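Local coordinates for uncharacterized protein (Pyrococcus horikoshii, PDB 2P8T) that is of unknown function, although its family has been tentatively linked to ATP binding and aminoacyl-tRNA ligase activity, at residues 114-119 against 179-184. Residues are numbered along the deposited sequence; the frame is centred on the assembly and turned at random.
Sequences RDEAIK and AIHVAY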
ATOM      1  N   ARG A 114       6.640  12.062   3.232  1.00 20.18           N
ATOM      2  CA  ARG A 114       6.143  12.663   2.013  1.00 20.85           C
ATOM      3  C   ARG A 114       7.251  12.702   0.959  1.00 20.98           C
ATOM      4  O   ARG A 114       7.023  12.363  -0.187  1.00 19.66           O
ATOM      5  CB  ARG A 114       5.642  14.080   2.263  1.00 20.93           C
ATOM      6  CG  ARG A 114       5.137  14.739   0.985  1.00 22.48           C
ATOM      7  CD  ARG A 114       4.921  16.206   1.146  1.00 27.57           C
ATOM      8  NE  ARG A 114       6.063  16.975   1.665  1.00 33.42           N
ATOM      9  CZ  ARG A 114       7.041  17.486   0.930  1.00 33.90           C
ATOM     10  NH1 ARG A 114       7.074  17.258  -0.373  1.00 39.13           N
ATOM     11  NH2 ARG A 114       8.006  18.206   1.498  1.00 30.24           N
ATOM     12  N   ASP A 115       8.436  13.141   1.370  1.00 21.49           N
ATOM     13  CA  ASP A 115       9.589  13.264   0.468  1.00 21.76           C
ATOM     14  C   ASP A 115       9.976  11.899  -0.102  1.00 21.37           C
ATOM     15  O   ASP A 115      10.287  11.781  -1.299  1.00 21.16           O
ATOM     16  CB  ASP A 115      10.771  13.898   1.210  1.00 22.58           C
ATOM     17  CG  ASP A 115      10.530  15.365   1.557  1.00 24.44           C
ATOM     18  OD1 ASP A 115       9.614  15.986   0.967  1.00 23.79           O
ATOM     19  OD2 ASP A 115      11.266  15.903   2.420  1.00 28.02           O
ATOM     20  N   GLU A 116       9.940  10.868   0.747  1.00 21.10           N
ATOM     21  CA  GLU A 116      10.165   9.488   0.280  1.00 21.37           C
ATOM     22  C   GLU A 116       9.078   9.059  -0.693  1.00 20.37           C
ATOM     23  O   GLU A 116       9.373   8.382  -1.678  1.00 20.73           O
ATOM     24  CB  GLU A 116      10.279   8.494   1.451  1.00 21.99           C
ATOM     25  CG  GLU A 116      11.553   8.627   2.295  1.00 24.49           C
ATOM     26  CD  GLU A 116      12.831   8.672   1.460  1.00 29.76           C
ATOM     27  OE1 GLU A 116      13.071   7.728   0.677  1.00 32.86           O
ATOM     28  OE2 GLU A 116      13.576   9.673   1.572  1.00 33.20           O
ATOM     29  N   ALA A 117       7.825   9.468  -0.462  1.00 19.68           N
ATOM     30  CA  ALA A 117       6.741   9.084  -1.400  1.00 19.52           C
ATOM     31  C   ALA A 117       6.936   9.730  -2.778  1.00 19.91           C
ATOM     32  O   ALA A 117       6.742   9.094  -3.801  1.00 19.19           O
ATOM     33  CB  ALA A 117       5.369   9.451  -0.841  1.00 19.48           C
ATOM     34  N   ILE A 118       7.316  11.005  -2.784  1.00 20.87           N
ATOM     35  CA  ILE A 118       7.578  11.720  -4.040  1.00 22.45           C
ATOM     36  C   ILE A 118       8.781  11.108  -4.805  1.00 23.23           C
ATOM     37  O   ILE A 118       8.754  11.020  -6.048  1.00 23.84           O
ATOM     38  CB  ILE A 118       7.687  13.255  -3.811  1.00 22.87           C
ATOM     39  CG1 ILE A 118       6.320  13.815  -3.363  1.00 22.82           C
ATOM     40  CG2 ILE A 118       8.103  13.973  -5.101  1.00 23.85           C
ATOM     41  CD1 ILE A 118       6.370  15.220  -2.800  1.00 22.96           C
ATOM     42  N   LYS A 119       9.801  10.661  -4.070  1.00 24.22           N
ATOM     43  CA  LYS A 119      10.919   9.894  -4.665  1.00 25.86           C
ATOM     44  C   LYS A 119      10.437   8.624  -5.372  1.00 26.23           C
ATOM     45  O   LYS A 119      11.008   8.220  -6.381  1.00 26.81           O
ATOM     46  CB  LYS A 119      11.979   9.529  -3.616  1.00 25.56           C
ATOM     47  CG  LYS A 119      12.868  10.666  -3.193  1.00 27.30           C
ATOM     48  CD  LYS A 119      13.907  10.175  -2.212  1.00 30.64           C
ATOM     49  CE  LYS A 119      14.614  11.331  -1.556  1.00 31.29           C
ATOM     50  NZ  LYS A 119      15.697  10.840  -0.664  1.00 33.75           N
ATOM     51  N   ALA A 179       2.435   4.704  -1.997  1.00 16.10           N
ATOM     52  CA  ALA A 179       1.778   4.466  -0.686  1.00 16.15           C
ATOM     53  C   ALA A 179       2.381   3.227   0.004  1.00 16.01           C
ATOM     54  O   ALA A 179       2.667   3.250   1.208  1.00 16.14           O
ATOM     55  CB  ALA A 179       0.257   4.320  -0.867  1.00 15.28           C
ATOM     56  N   ILE A 180       2.592   2.157  -0.763  1.00 16.32           N
ATOM     57  CA  ILE A 180       3.206   0.944  -0.223  1.00 16.59           C
ATOM     58  C   ILE A 180       4.639   1.230   0.234  1.00 16.63           C
ATOM     59  O   ILE A 180       5.074   0.745   1.266  1.00 15.29           O
ATOM     60  CB  ILE A 180       3.105  -0.249  -1.212  1.00 16.98           C
ATOM     61  CG1 ILE A 180       1.637  -0.646  -1.365  1.00 16.68           C
ATOM     62  CG2 ILE A 180       3.940  -1.462  -0.694  1.00 16.27           C
ATOM     63  CD1 ILE A 180       1.346  -1.652  -2.466  1.00 18.30           C
ATOM     64  N   HIS A 181       5.365   2.061  -0.515  1.00 16.57           N
ATOM     65  CA  HIS A 181       6.713   2.437  -0.072  1.00 17.61           C
ATOM     66  C   HIS A 181       6.690   3.072   1.335  1.00 17.31           C
ATOM     67  O   HIS A 181       7.483   2.723   2.187  1.00 16.38           O
ATOM     68  CB  HIS A 181       7.345   3.385  -1.089  1.00 17.20           C
ATOM     69  CG  HIS A 181       8.730   3.811  -0.722  1.00 21.75           C
ATOM     70  ND1 HIS A 181       9.758   2.913  -0.543  1.00 24.34           N
ATOM     71  CD2 HIS A 181       9.251   5.035  -0.480  1.00 22.14           C
ATOM     72  CE1 HIS A 181      10.859   3.566  -0.211  1.00 25.32           C
ATOM     73  NE2 HIS A 181      10.579   4.857  -0.175  1.00 23.22           N
ATOM     74  N   VAL A 182       5.765   4.008   1.564  1.00 17.26           N
ATOM     75  CA  VAL A 182       5.618   4.658   2.880  1.00 16.99           C
ATOM     76  C   VAL A 182       5.229   3.651   3.967  1.00 17.45           C
ATOM     77  O   VAL A 182       5.798   3.631   5.070  1.00 17.04           O
ATOM     78  CB  VAL A 182       4.609   5.857   2.826  1.00 17.00           C
ATOM     79  CG1 VAL A 182       4.467   6.506   4.209  1.00 15.46           C
ATOM     80  CG2 VAL A 182       5.043   6.907   1.760  1.00 17.66           C
ATOM     81  N   ALA A 183       4.267   2.779   3.637  1.00 17.72           N
ATOM     82  CA  ALA A 183       3.856   1.694   4.525  1.00 18.23           C
ATOM     83  C   ALA A 183       5.038   0.824   4.932  1.00 18.69           C
ATOM     84  O   ALA A 183       5.238   0.502   6.137  1.00 18.24           O
ATOM     85  CB  ALA A 183       2.793   0.859   3.830  1.00 18.71           C
ATOM     86  N   TYR A 184       5.832   0.448   3.925  1.00 18.59           N
ATOM     87  CA  TYR A 184       7.043  -0.347   4.159  1.00 19.99           C
ATOM     88  C   TYR A 184       8.058   0.349   5.077  1.00 19.68           C
ATOM     89  O   TYR A 184       8.605  -0.292   5.988  1.00 20.19           O
ATOM     90  CB  TYR A 184       7.682  -0.747   2.831  1.00 20.69           C
ATOM     91  CG  TYR A 184       8.903  -1.625   3.014  1.00 22.55           C
ATOM     92  CD1 TYR A 184       8.789  -2.894   3.573  1.00 25.71           C
ATOM     93  CD2 TYR A 184      10.169  -1.176   2.639  1.00 25.68           C
ATOM     94  CE1 TYR A 184       9.907  -3.709   3.768  1.00 26.47           C
ATOM     95  CE2 TYR A 184      11.303  -1.987   2.833  1.00 27.92           C
ATOM     96  CZ  TYR A 184      11.151  -3.246   3.402  1.00 25.87           C
ATOM     97  OH  TYR A 184      12.253  -4.065   3.588  1.00 26.84           O
TER
HETATM   98  O   HOH W   1      13.018   5.348   1.961  1.00 37.54           O
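Ala-117 and Val-182 are where the helical segments 114-119 and 179-184 come closest by CA atoms, 6.3 Å apart. The small residue suits this spot: Ala-117 has just one methyl, CB, and it packs against CG2 of Val-182 at 3.7 Å. That branch of the valine lies beside its own backbone N and anti to the carbonyl carbon, which carries it toward helix 110-119. Branched at CB, Val-182 also touches Ile-165 on strand 163-168, so it joins helix to helix and helix to sheet. Both helices, 110-119 and 172-187, belong to an alpha+beta domain built around an antiparallel sheet, within the DUF4443 family region.

The more polar side of the contact belongs to Glu-116 and His-181. With CG anti to the backbone N (chi1 -180°), the imidazole reaches across to Glu-116: His-181 CD2 lies 3.6 Å from Glu-116 O and His-181 NE2 4.0 Å from Glu-116 CB. The carboxylate, turned 51° from the ring plane, brings OE1 to the ring edge, too far from NE2 for a direct bond. A water closes the gap, donating to Glu-116 OE1 at 2.7 Å and accepting a weak bond from His-181 NE2 at 3.3 Å. Lys-119 NZ lies 3.3 Å from Glu-116 OE2, a salt bridge that includes a weak hydrogen bond. Histidine suits its place because its two nitrogens serve different acids, ND1 bonding Glu-18 of helix 17-26 directly and NE2 reaching Glu-116 through the water; its ring also stacks with Phe-120. Replacing His-181, a leucine would probably leave both the water and Glu-18 without their nitrogen partners.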